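Local structure of prefoldin beta subunit 1 (Thermococcus sp., 2ZQM) at residues A[9-14]-A[105-110]; A[16-21]-A[97-102]; A[27-32]-A[91-96]; A[38-43]-A[81-86]; A[55-58]-A[63-66]. The protein acts as a molecular chaperone that stabilises a range of proteins, apparently in an ATP-independent, HSP70-like role during archaeal de novo protein folding. One frame throughout, in Å; residues are numbered along the deposited sequence. Where two conformers were deposited one is given.

Interaction 1 of 5, residues A[9-14]-A[105-110]; sequences QAMLGQ and AQIQSA
M11 and I107 face each other between the two helices and slide past one another in opposite directions, so that they touch along their flanks. CB of M11 lies 3.7 Å from CG1 of I107, and the M11 sulfur, SD, passes the same I107 carbon at 4.2 Å. L12 reaches I107 differently. It leaves its helix facing neither toward nor away from segment 105-110, yet its end comes nearer and sets CD2 3.7 Å from CD1 of I107. The L12 and I107 chains meet at a slant, and the CG1-CD1 arm of I107 is thus shared by M11 and L12, with CG2 also near L12. M11 continues outward and, bent at its last torsion (chi3 95°), carries CE to the side chain of Q106, which it meets at about a right angle. The approach of CE to NE2 of Q106 is unusually short, and the detail of that encounter is doubtful.

The helix axes come within 10.0 Å and run nearly antiparallel, at 155°, as expected for the two-helix coiled coil of a prefoldin subunit; the contact lies toward its free end, near both chain termini. V8 and L15 extend the packing round I107 along helix 6-47, L103 touches M11 from helix 68-111, and I4 packs on L12. I107 is buried, whereas Q106 is exposed.

The segments share no hydrogen bond. Their cohesion is therefore apolar and non-directional, with M11 and I107 at its centre and the glutamine at its exposed edge.

Interaction 2 of 5, residues A[16-21]-A[97-102]; sequences ESYQQQ and NEKLKE
With CG of Y18 beside the backbone N (chi1 -78°), its ring is swung toward K99, whose own CG is placed likewise (chi1 -66°) and whose chain then runs out fully extended. The two side chains cross at about a right angle. CB of K99 stands over one face of the ring, 4.3 Å from its centroid and 21° off the normal, displaced toward the rim: a CH-pi contact. Further out, CD of K99 passes the phenol end of Y18, 3.8 Å from OH.

At the root of the tyrosine side chain, CB of Y18 meets the CD2 methyl of L100 at 3.4 Å, a close fit, and the same methyl rests 3.9 Å from CG of Q19. The axes lie 10.0 Å apart, nearly antiparallel, in the two-helix coiled coil of the prefoldin fold. Within that coiled coil Y18 also touches L96 and L103 of helix 68-111, while L100 packs on L15 and L22 of helix 6-47, which brings the tyrosine and leucine into one apolar seam. The lysine belongs to its exposed margin: the aliphatic part of K99 crosses over the ring, and its NZ makes a weak hydrogen bond to a bound glycerol, probably from the crystallisation liquor; OE1 of Q21 is hydrogen-bonded to glycerol as well.

Interaction 3 of 5, residues A[27-32]-A[91-96]; sequences QQKQKV and RQEKKL
K29 and E93 meet in a salt bridge, and the close part of this contact is confined to their charged ends. NZ of K29 donates to OE1 of E93 at 2.8 Å, on the syn side of that oxygen and 19° out of the carboxylate plane. A second, weak bond runs from NZ of K29 to OE2 of E93 at 3.2 Å, so the ammonium straddles the carboxylate unevenly. The bend of the lysine at chi3 (66°) turns CE and NZ toward the carboxylate, and its CD lies 3.5 Å from OE1 of E93. The side chains cross at about a right angle, the glutamate being extended beyond CG.

Away from this pair the segments are loosely associated. Even the nearest CA atoms, those of K29 and E93, are 8.6 Å apart, and just 97 Å² of surface is buried in total. Apolar packing comes from neighbouring turns of the two-helix coiled coil: L86 touches the K29 side chain, and V25 and V26 touch E93. R91 and K95 instead hydrogen-bond a citrate, probably from the crystallisation liquor.

The link across the helices here is thus electrostatic. Because both residues remain partly exposed, solvent would be expected to screen the attraction in part.

Interaction 4 of 5, residues A[38-43]-A[81-86]; sequences EAKKAL and TLEVRL
K40 and E83 form the polar half of this contact. Their side chains meet at about a right angle, and NZ of K40 gives a weak hydrogen bond to OE2 of E83 at 3.2 Å, within a salt bridge; CE of the lysine is just as near the same oxygen. Neither residue leaves its helix facing the other, but the extended chains bring the charged groups together, with CG beside the backbone N in the lysine (chi1 -75°) and in the glutamate (chi1 -68°).

Next to it is the apolar half, where CB of A39 faces CD1 of L82 at 4.3 Å, a loose contact. A39 and L82 are both buried, and their CA atoms are 9.1 Å apart. This is a stretch of the antiparallel coiled coil that the two long helices of a prefoldin subunit form, on the hairpin side of its middle. Adjoining turns complete the packing: K78 and I79 of helix 68-111 pack on A39, E35 of helix 6-47 on L82, and L43 touches V72 and I79. On another flank of helix 6-47, A42 packs against V59 of the second subunit.

Interaction 5 of 5, residues A[55-58]-A[63-66]; sequences VYKT and IVKT
V55 meets T66 at one end of the paired strands. N of T66 donates to O of V55 at 2.8 Å, tilted 23° from the carbonyl plane, and the side chains lie side by side, with CG1 of V55 only 3.5 Å from CG2 of T66, a tight fit. Y56 comes next, in a non-hydrogen-bonded pair with K65. CG of K65 lies over one face of the tyrosine ring, and the lysine, bent at chi3 and chi4 (-67°), curls its NZ to 2.6 Å from OH of Y56. CB of Y56 rests 3.8 Å from CG2 of I63.

K57 faces V64 in a hydrogen-bonded pair: N of K57 donates to O of V64 at 2.8 Å and N of V64 to O of K57 at 2.9 Å, both nearly straight onto the carbonyls. CG of K57 lies 3.7 Å from CG2 of V64, but its amine turns away to salt bridges with E74 and with E45 of the third subunit. T58 packs its CG2 against CG1 of I63, while OG1 bonds to O of T61 of the second subunit.

These strands form the beta hairpin of the prefoldin fold, and strands of the second and third subunits extend its sheet on its two edges. Backbone bonding thus fixes the hairpin internally, while the outer edges, with the K57 and T58 side chains, tie it into the tetramer.

How the interactions relate
Interactions 1 to 4 follow one another down the same pair of antiparallel helices, each nested in the chain loop closed by the one before. Their centres are spaced 11, 12 and 15 Å apart. Interactions 2 and 3 touch, C of Q21 lying 3.9 Å from CD1 of L96, and interactions 3 and 4 meet where CG1 of V32 packs 3.9 Å from CB of L86. Interaction 5 is set apart, its centre 20 Å from that of interaction 4 and 57 Å from that of interaction 1. The hairpin of interaction 5 pairs with strands of other subunits, whereas interaction 1 lies toward the distal tips that, in prefoldins generally, receive unfolded proteins.

Interaction 1 of 5, residues A[9-14]-A[105-110]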
# COMPACT_ATOMS: atom_id res chain seq x y z
N GLN A 9 19.96 31.81 9.37
CA GLN A 9 18.61 31.37 9.04
C GLN A 9 18.70 30.38 7.89
O GLN A 9 17.91 29.44 7.79
CB GLN A 9 17.75 32.57 8.62
CG GLN A 9 17.43 33.49 9.76
CD GLN A 9 16.18 33.08 10.49
OE1 GLN A 9 15.94 31.89 10.73
NE2 GLN A 9 15.37 34.06 10.86
N ALA A 10 19.69 30.59 7.02
CA ALA A 10 19.92 29.71 5.88
C ALA A 10 20.45 28.37 6.39
O ALA A 10 20.08 27.31 5.90
CB ALA A 10 20.94 30.35 4.94
N MET A 11 21.34 28.42 7.38
CA MET A 11 21.88 27.20 7.95
C MET A 11 20.75 26.43 8.62
O MET A 11 20.68 25.20 8.53
CB MET A 11 22.94 27.55 8.99
CG MET A 11 24.07 28.43 8.48
SD MET A 11 25.22 28.82 9.84
CE MET A 11 26.40 27.55 9.58
N LEU A 12 19.87 27.14 9.31
CA LEU A 12 18.75 26.46 9.97
C LEU A 12 17.86 25.75 8.94
O LEU A 12 17.36 24.65 9.19
CB LEU A 12 17.94 27.46 10.80
CG LEU A 12 18.70 27.89 12.07
CD1 LEU A 12 18.08 29.15 12.67
CD2 LEU A 12 18.68 26.74 13.06
N GLY A 13 17.69 26.39 7.79
CA GLY A 13 16.87 25.81 6.74
C GLY A 13 17.56 24.58 6.18
O GLY A 13 16.91 23.55 5.96
N GLN A 14 18.87 24.66 5.96
CA GLN A 14 19.59 23.52 5.42
C GLN A 14 19.60 22.38 6.44
O GLN A 14 19.54 21.21 6.06
CB GLN A 14 21.03 23.92 5.04
CG GLN A 14 21.87 22.80 4.38
CD GLN A 14 21.26 22.25 3.09
OE1 GLN A 14 20.74 23.00 2.27
NE2 GLN A 14 21.33 20.93 2.91
N ALA A 105 26.77 22.56 15.07
CA ALA A 105 27.84 23.22 15.81
C ALA A 105 28.08 24.62 15.26
O ALA A 105 28.33 25.55 16.03
CB ALA A 105 29.11 22.40 15.72
N GLN A 106 28.00 24.78 13.95
CA GLN A 106 28.21 26.09 13.34
C GLN A 106 27.11 27.06 13.75
O GLN A 106 27.37 28.23 14.03
CB GLN A 106 28.27 25.99 11.82
CG GLN A 106 29.32 25.03 11.32
CD GLN A 106 29.27 24.86 9.81
OE1 GLN A 106 29.62 23.81 9.29
NE2 GLN A 106 28.85 25.91 9.11
N ILE A 107 25.87 26.58 13.76
CA ILE A 107 24.76 27.43 14.16
C ILE A 107 24.92 27.88 15.62
O ILE A 107 24.74 29.05 15.94
CB ILE A 107 23.40 26.69 14.02
CG1 ILE A 107 23.08 26.45 12.54
CG2 ILE A 107 22.28 27.50 14.69
CD1 ILE A 107 22.04 25.34 12.30
N GLN A 108 25.27 26.94 16.50
CA GLN A 108 25.44 27.26 17.91
C GLN A 108 26.58 28.24 18.13
O GLN A 108 26.50 29.11 19.00
CB GLN A 108 25.66 25.98 18.73
CG GLN A 108 24.41 25.11 18.80
CD GLN A 108 24.64 23.78 19.48
OE1 GLN A 108 23.69 23.04 19.77
NE2 GLN A 108 25.91 23.45 19.74
N SER A 109 27.64 28.09 17.35
CA SER A 109 28.78 28.99 17.46
C SER A 109 28.39 30.38 16.97
O SER A 109 28.76 31.39 17.58
CB SER A 109 29.95 28.47 16.64
OG SER A 109 31.05 29.36 16.71
N ALA A 110 27.63 30.45 15.88
CA ALA A 110 27.22 31.74 15.34
C ALA A 110 26.28 32.50 16.27
O ALA A 110 26.37 33.72 16.39
CB ALA A 110 26.58 31.57 13.97

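Interaction 2 of 5, residues A[16-21]-A[97-102]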
# COMPACT_ATOMS: atom_id res chain seq x y z
N GLU A 16 17.25 21.59 8.46
CA GLU A 16 15.97 20.90 8.30
C GLU A 16 15.95 20.06 7.02
O GLU A 16 15.35 18.99 6.99
CB GLU A 16 14.83 21.93 8.28
CG GLU A 16 13.47 21.32 7.99
CD GLU A 16 12.35 22.33 8.11
OE1 GLU A 16 12.01 22.71 9.25
OE2 GLU A 16 11.81 22.76 7.06
N SER A 17 16.59 20.55 5.95
CA SER A 17 16.62 19.79 4.70
C SER A 17 17.41 18.50 4.92
O SER A 17 17.01 17.43 4.43
CB SER A 17 17.28 20.62 3.58
OG SER A 17 16.49 21.77 3.29
N TYR A 18 18.52 18.59 5.64
CA TYR A 18 19.32 17.40 5.93
C TYR A 18 18.53 16.42 6.79
O TYR A 18 18.64 15.21 6.62
CB TYR A 18 20.59 17.78 6.70
CG TYR A 18 21.72 18.36 5.86
CD1 TYR A 18 22.00 17.88 4.58
CD2 TYR A 18 22.57 19.33 6.40
CE1 TYR A 18 23.12 18.33 3.86
CE2 TYR A 18 23.69 19.78 5.70
CZ TYR A 18 23.96 19.28 4.44
OH TYR A 18 25.08 19.74 3.78
N GLN A 19 17.76 16.95 7.74
CA GLN A 19 16.97 16.08 8.61
C GLN A 19 15.95 15.30 7.81
O GLN A 19 15.75 14.12 8.05
CB GLN A 19 16.27 16.91 9.69
CG GLN A 19 17.22 17.37 10.80
CD GLN A 19 16.62 18.47 11.66
OE1 GLN A 19 17.12 18.77 12.75
NE2 GLN A 19 15.56 19.10 11.16
N GLN A 20 15.31 15.96 6.84
CA GLN A 20 14.33 15.28 6.01
C GLN A 20 15.06 14.24 5.14
O GLN A 20 14.56 13.13 4.95
CB GLN A 20 13.59 16.29 5.13
CG GLN A 20 12.84 17.37 5.94
CD GLN A 20 12.30 18.48 5.06
OE1 GLN A 20 12.68 18.62 3.90
NE2 GLN A 20 11.41 19.30 5.62
N GLN A 21 16.23 14.61 4.62
CA GLN A 21 17.01 13.69 3.80
C GLN A 21 17.43 12.46 4.63
O GLN A 21 17.38 11.33 4.14
CB GLN A 21 18.24 14.43 3.24
CG GLN A 21 17.91 15.41 2.10
CD GLN A 21 19.03 16.41 1.83
OE1 GLN A 21 20.19 16.16 2.16
NE2 GLN A 21 18.69 17.55 1.23
N ASN A 97 24.71 12.19 9.27
CA ASN A 97 24.81 12.47 10.69
C ASN A 97 25.96 13.42 10.96
O ASN A 97 25.87 14.30 11.82
CB ASN A 97 25.01 11.19 11.50
CG ASN A 97 23.74 10.37 11.61
OD1 ASN A 97 22.66 10.92 11.75
ND2 ASN A 97 23.87 9.05 11.56
N GLU A 98 27.06 13.25 10.22
CA GLU A 98 28.21 14.12 10.41
C GLU A 98 27.91 15.53 9.92
O GLU A 98 28.34 16.50 10.53
CB GLU A 98 29.43 13.55 9.68
CG GLU A 98 30.72 14.37 9.85
CD GLU A 98 31.10 14.60 11.31
OE1 GLU A 98 31.00 13.65 12.12
OE2 GLU A 98 31.53 15.73 11.65
N LYS A 99 27.20 15.65 8.81
CA LYS A 99 26.87 16.99 8.32
C LYS A 99 25.94 17.69 9.30
O LYS A 99 26.08 18.89 9.55
CB LYS A 99 26.20 16.92 6.95
CG LYS A 99 27.10 16.41 5.85
CD LYS A 99 26.31 16.23 4.57
CE LYS A 99 27.20 15.89 3.40
NZ LYS A 99 26.36 15.77 2.18
N LEU A 100 25.00 16.94 9.87
CA LEU A 100 24.06 17.49 10.85
C LEU A 100 24.81 17.93 12.10
O LEU A 100 24.49 18.96 12.69
CB LEU A 100 22.98 16.46 11.21
CG LEU A 100 21.91 16.23 10.13
CD1 LEU A 100 21.10 14.97 10.42
CD2 LEU A 100 21.01 17.46 10.06
N LYS A 101 25.81 17.15 12.50
CA LYS A 101 26.62 17.46 13.67
C LYS A 101 27.40 18.75 13.43
O LYS A 101 27.39 19.67 14.25
CB LYS A 101 27.59 16.31 13.95
CG LYS A 101 28.61 16.58 15.06
CD LYS A 101 29.52 15.37 15.27
CE LYS A 101 30.60 15.65 16.32
NZ LYS A 101 31.51 14.48 16.56
N GLU A 102 28.09 18.80 12.30
CA GLU A 102 28.88 19.97 11.97
C GLU A 102 28.05 21.23 11.75
O GLU A 102 28.43 22.31 12.19
CB GLU A 102 29.73 19.68 10.74
CG GLU A 102 30.85 18.68 11.02
CD GLU A 102 31.64 18.34 9.78
OE1 GLU A 102 31.62 19.14 8.81
OE2 GLU A 102 32.30 17.27 9.77

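Interaction 3 of 5, residues A[27-32]-A[91-96]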
# COMPACT_ATOMS: atom_id res chain seq x y z
N GLN A 27 14.66 5.41 6.26
CA GLN A 27 13.54 4.58 5.82
C GLN A 27 14.03 3.61 4.74
O GLN A 27 13.59 2.46 4.68
CB GLN A 27 12.42 5.45 5.25
CG GLN A 27 11.87 6.48 6.23
CD GLN A 27 10.81 7.38 5.62
OE1 GLN A 27 10.89 7.76 4.46
NE2 GLN A 27 9.81 7.74 6.43
N GLN A 28 14.94 4.06 3.87
CA GLN A 28 15.44 3.17 2.83
C GLN A 28 16.26 2.07 3.47
O GLN A 28 16.17 0.90 3.07
CB GLN A 28 16.32 3.92 1.81
CG GLN A 28 15.58 4.97 1.01
CD GLN A 28 16.49 5.81 0.12
OE1 GLN A 28 17.59 6.19 0.52
NE2 GLN A 28 16.02 6.11 -1.08
N LYS A 29 17.07 2.44 4.46
CA LYS A 29 17.90 1.47 5.16
C LYS A 29 17.04 0.41 5.86
O LYS A 29 17.33 -0.79 5.80
CB LYS A 29 18.79 2.18 6.18
CG LYS A 29 19.79 1.25 6.86
CD LYS A 29 20.53 1.91 8.01
CE LYS A 29 19.60 2.24 9.16
NZ LYS A 29 20.37 2.76 10.33
N GLN A 30 15.98 0.86 6.52
CA GLN A 30 15.10 -0.05 7.24
C GLN A 30 14.35 -1.00 6.31
O GLN A 30 14.07 -2.14 6.68
CB GLN A 30 14.14 0.74 8.11
CG GLN A 30 14.85 1.57 9.16
CD GLN A 30 13.91 2.39 10.02
OE1 GLN A 30 12.82 2.78 9.58
NE2 GLN A 30 14.34 2.68 11.24
N LYS A 31 13.99 -0.54 5.12
CA LYS A 31 13.32 -1.44 4.20
C LYS A 31 14.33 -2.54 3.81
O LYS A 31 14.01 -3.72 3.81
CB LYS A 31 12.84 -0.69 2.96
CG LYS A 31 12.09 -1.60 1.99
CD LYS A 31 11.50 -0.83 0.81
CE LYS A 31 10.76 -1.76 -0.14
NZ LYS A 31 10.10 -1.04 -1.27
N VAL A 32 15.55 -2.13 3.48
CA VAL A 32 16.58 -3.11 3.12
C VAL A 32 16.85 -4.09 4.29
O VAL A 32 16.99 -5.29 4.07
CB VAL A 32 17.91 -2.41 2.72
CG1 VAL A 32 19.04 -3.42 2.64
CG2 VAL A 32 17.75 -1.73 1.36
N ARG A 91 26.54 4.05 4.88
CA ARG A 91 27.59 5.04 4.63
C ARG A 91 26.94 6.39 4.37
O ARG A 91 27.44 7.41 4.84
CB ARG A 91 28.48 4.63 3.45
CG ARG A 91 29.48 3.54 3.81
CD ARG A 91 30.55 3.37 2.75
NE ARG A 91 30.02 2.76 1.53
CZ ARG A 91 29.91 1.45 1.33
NH1 ARG A 91 30.30 0.59 2.25
NH2 ARG A 91 29.39 1.01 0.19
N GLN A 92 25.83 6.41 3.64
CA GLN A 92 25.13 7.67 3.38
C GLN A 92 24.60 8.24 4.70
O GLN A 92 24.68 9.44 4.95
CB GLN A 92 23.95 7.46 2.43
CG GLN A 92 24.35 7.13 1.00
CD GLN A 92 23.20 7.34 0.04
OE1 GLN A 92 22.40 6.44 -0.19
NE2 GLN A 92 23.11 8.55 -0.50
N GLU A 93 24.03 7.37 5.53
CA GLU A 93 23.50 7.77 6.83
C GLU A 93 24.57 8.41 7.71
O GLU A 93 24.36 9.47 8.31
CB GLU A 93 22.88 6.57 7.56
CG GLU A 93 22.50 6.86 9.01
CD GLU A 93 21.88 5.67 9.72
OE1 GLU A 93 22.33 4.53 9.48
OE2 GLU A 93 20.96 5.86 10.53
N LYS A 94 25.72 7.75 7.80
CA LYS A 94 26.84 8.26 8.60
C LYS A 94 27.27 9.64 8.09
O LYS A 94 27.56 10.54 8.87
CB LYS A 94 28.01 7.29 8.55
N LYS A 95 27.31 9.81 6.77
CA LYS A 95 27.68 11.09 6.20
C LYS A 95 26.68 12.17 6.61
O LYS A 95 27.05 13.30 6.91
CB LYS A 95 27.72 11.03 4.68
CG LYS A 95 29.02 10.53 4.08
CD LYS A 95 28.94 10.61 2.55
CE LYS A 95 30.09 9.89 1.89
NZ LYS A 95 29.98 9.99 0.41
N LEU A 96 25.40 11.82 6.59
CA LEU A 96 24.37 12.79 6.95
C LEU A 96 24.44 13.17 8.42
O LEU A 96 24.25 14.33 8.77
CB LEU A 96 22.98 12.27 6.60
CG LEU A 96 22.49 12.69 5.21
CD1 LEU A 96 21.29 11.85 4.80
CD2 LEU A 96 22.16 14.19 5.24

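Interaction 4 of 5, residues A[38-43]-A[81-86]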
# COMPACT_ATOMS: atom_id res chain seq x y z
N GLU A 38 14.33 -11.12 6.59
CA GLU A 38 13.46 -12.15 6.06
C GLU A 38 14.25 -13.17 5.24
O GLU A 38 14.04 -14.38 5.35
CB GLU A 38 12.37 -11.52 5.19
CG GLU A 38 11.57 -10.43 5.91
CD GLU A 38 10.64 -9.66 4.98
OE1 GLU A 38 11.03 -9.41 3.81
OE2 GLU A 38 9.54 -9.27 5.43
N ALA A 39 15.18 -12.68 4.41
CA ALA A 39 15.98 -13.59 3.59
C ALA A 39 16.85 -14.51 4.45
O ALA A 39 16.99 -15.70 4.15
CB ALA A 39 16.85 -12.79 2.62
N LYS A 40 17.43 -13.96 5.51
CA LYS A 40 18.27 -14.76 6.38
C LYS A 40 17.44 -15.83 7.08
O LYS A 40 17.88 -16.97 7.23
CB LYS A 40 18.98 -13.88 7.41
CG LYS A 40 20.15 -13.07 6.83
CD LYS A 40 20.88 -12.30 7.91
CE LYS A 40 22.10 -11.58 7.35
NZ LYS A 40 22.84 -10.84 8.40
N LYS A 41 16.22 -15.46 7.50
CA LYS A 41 15.31 -16.40 8.15
C LYS A 41 14.95 -17.53 7.19
O LYS A 41 14.90 -18.71 7.56
CB LYS A 41 14.02 -15.67 8.58
CG LYS A 41 14.18 -14.75 9.77
CD LYS A 41 12.84 -14.12 10.12
CE LYS A 41 12.91 -13.34 11.42
NZ LYS A 41 11.58 -12.73 11.74
N ALA A 42 14.67 -17.18 5.94
CA ALA A 42 14.34 -18.17 4.92
C ALA A 42 15.53 -19.11 4.66
O ALA A 42 15.35 -20.31 4.51
CB ALA A 42 13.94 -17.46 3.63
N LEU A 43 16.74 -18.56 4.60
CA LEU A 43 17.92 -19.38 4.35
C LEU A 43 18.15 -20.34 5.51
O LEU A 43 18.51 -21.51 5.31
CB LEU A 43 19.16 -18.50 4.19
CG LEU A 43 20.50 -19.24 4.12
CD1 LEU A 43 20.52 -20.18 2.93
CD2 LEU A 43 21.64 -18.24 4.02
N THR A 81 23.58 -9.51 -1.88
CA THR A 81 23.12 -8.27 -2.51
C THR A 81 22.57 -7.25 -1.53
O THR A 81 22.93 -6.07 -1.58
CB THR A 81 22.03 -8.56 -3.57
OG1 THR A 81 22.62 -9.28 -4.66
CG2 THR A 81 21.42 -7.26 -4.10
N LEU A 82 21.69 -7.70 -0.64
CA LEU A 82 21.09 -6.82 0.34
C LEU A 82 22.13 -6.25 1.30
O LEU A 82 22.01 -5.10 1.74
CB LEU A 82 20.00 -7.58 1.11
CG LEU A 82 18.74 -7.84 0.29
CD1 LEU A 82 17.86 -8.90 0.96
CD2 LEU A 82 17.98 -6.54 0.12
N GLU A 83 23.13 -7.04 1.66
CA GLU A 83 24.16 -6.53 2.56
C GLU A 83 25.00 -5.45 1.88
O GLU A 83 25.42 -4.49 2.52
CB GLU A 83 25.03 -7.68 3.08
CG GLU A 83 24.20 -8.59 4.00
CD GLU A 83 24.99 -9.69 4.68
OE1 GLU A 83 26.11 -10.02 4.22
OE2 GLU A 83 24.47 -10.24 5.68
N VAL A 84 25.26 -5.60 0.58
CA VAL A 84 26.03 -4.58 -0.13
C VAL A 84 25.19 -3.29 -0.13
O VAL A 84 25.72 -2.20 0.09
CB VAL A 84 26.30 -4.97 -1.61
CG1 VAL A 84 26.84 -3.76 -2.38
CG2 VAL A 84 27.33 -6.10 -1.68
N ARG A 85 23.89 -3.43 -0.36
CA ARG A 85 23.01 -2.28 -0.40
C ARG A 85 22.89 -1.64 0.96
O ARG A 85 22.89 -0.42 1.09
CB ARG A 85 21.62 -2.68 -0.90
CG ARG A 85 21.58 -3.09 -2.37
CD ARG A 85 20.16 -3.43 -2.78
NE ARG A 85 19.27 -2.30 -2.53
CZ ARG A 85 17.96 -2.43 -2.37
NH1 ARG A 85 17.40 -3.64 -2.44
NH2 ARG A 85 17.21 -1.36 -2.12
N LEU A 86 22.80 -2.47 1.99
CA LEU A 86 22.68 -1.98 3.35
C LEU A 86 23.91 -1.15 3.72
O LEU A 86 23.79 -0.07 4.29
CB LEU A 86 22.52 -3.15 4.33
CG LEU A 86 22.43 -2.75 5.81
CD1 LEU A 86 21.23 -1.85 5.99
CD2 LEU A 86 22.34 -3.99 6.70

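Interaction 5 of 5, residues A[55-58]-A[63-66]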
# COMPACT_ATOMS: atom_id res chain seq x y z
N VAL A 55 11.87 -29.38 -3.08
CA VAL A 55 11.72 -27.93 -3.03
C VAL A 55 11.23 -27.37 -4.37
O VAL A 55 11.71 -27.77 -5.42
CB VAL A 55 13.08 -27.23 -2.68
CG1 VAL A 55 12.88 -25.72 -2.57
CG2 VAL A 55 13.64 -27.77 -1.38
N TYR A 56 10.25 -26.46 -4.31
CA TYR A 56 9.72 -25.80 -5.50
C TYR A 56 9.96 -24.31 -5.31
O TYR A 56 10.06 -23.83 -4.19
CB TYR A 56 8.20 -26.01 -5.65
CG TYR A 56 7.79 -27.44 -5.95
CD1 TYR A 56 7.58 -27.85 -7.27
CD2 TYR A 56 7.68 -28.38 -4.93
CE1 TYR A 56 7.25 -29.19 -7.55
CE2 TYR A 56 7.36 -29.70 -5.21
CZ TYR A 56 7.16 -30.10 -6.52
OH TYR A 56 6.86 -31.42 -6.78
N LYS A 57 10.06 -23.56 -6.40
CA LYS A 57 10.26 -22.13 -6.28
C LYS A 57 9.23 -21.43 -7.14
O LYS A 57 8.71 -22.00 -8.09
CB LYS A 57 11.68 -21.72 -6.72
CG LYS A 57 12.01 -22.05 -8.17
CD LYS A 57 13.36 -21.45 -8.58
CE LYS A 57 13.32 -19.92 -8.55
NZ LYS A 57 14.59 -19.28 -9.07
N THR A 58 8.93 -20.18 -6.81
CA THR A 58 7.96 -19.43 -7.58
C THR A 58 8.68 -18.54 -8.58
O THR A 58 9.74 -17.98 -8.28
CB THR A 58 7.07 -18.55 -6.68
OG1 THR A 58 7.89 -17.70 -5.87
CG2 THR A 58 6.21 -19.41 -5.76
N ILE A 63 5.12 -21.97 -10.69
CA ILE A 63 5.81 -22.75 -9.68
C ILE A 63 6.56 -23.86 -10.37
O ILE A 63 5.98 -24.64 -11.12
CB ILE A 63 4.80 -23.34 -8.67
CG1 ILE A 63 4.14 -22.20 -7.89
CG2 ILE A 63 5.51 -24.36 -7.74
CD1 ILE A 63 2.88 -22.59 -7.12
N VAL A 64 7.88 -23.91 -10.17
CA VAL A 64 8.68 -24.97 -10.79
C VAL A 64 9.53 -25.69 -9.75
O VAL A 64 9.78 -25.17 -8.66
CB VAL A 64 9.60 -24.41 -11.89
CG1 VAL A 64 8.75 -23.80 -13.00
CG2 VAL A 64 10.54 -23.39 -11.31
N LYS A 65 9.95 -26.90 -10.08
CA LYS A 65 10.73 -27.65 -9.13
C LYS A 65 12.17 -27.13 -9.11
O LYS A 65 12.69 -26.68 -10.13
CB LYS A 65 10.70 -29.14 -9.49
CG LYS A 65 11.03 -30.07 -8.32
CD LYS A 65 11.16 -31.52 -8.76
CE LYS A 65 9.88 -32.04 -9.38
NZ LYS A 65 8.76 -32.15 -8.40
N THR A 66 12.78 -27.12 -7.94
CA THR A 66 14.18 -26.72 -7.82
C THR A 66 14.79 -27.74 -6.87
O THR A 66 14.26 -28.84 -6.76
CB THR A 66 14.34 -25.27 -7.29
OG1 THR A 66 15.74 -24.94 -7.25
CG2 THR A 66 13.75 -25.11 -5.90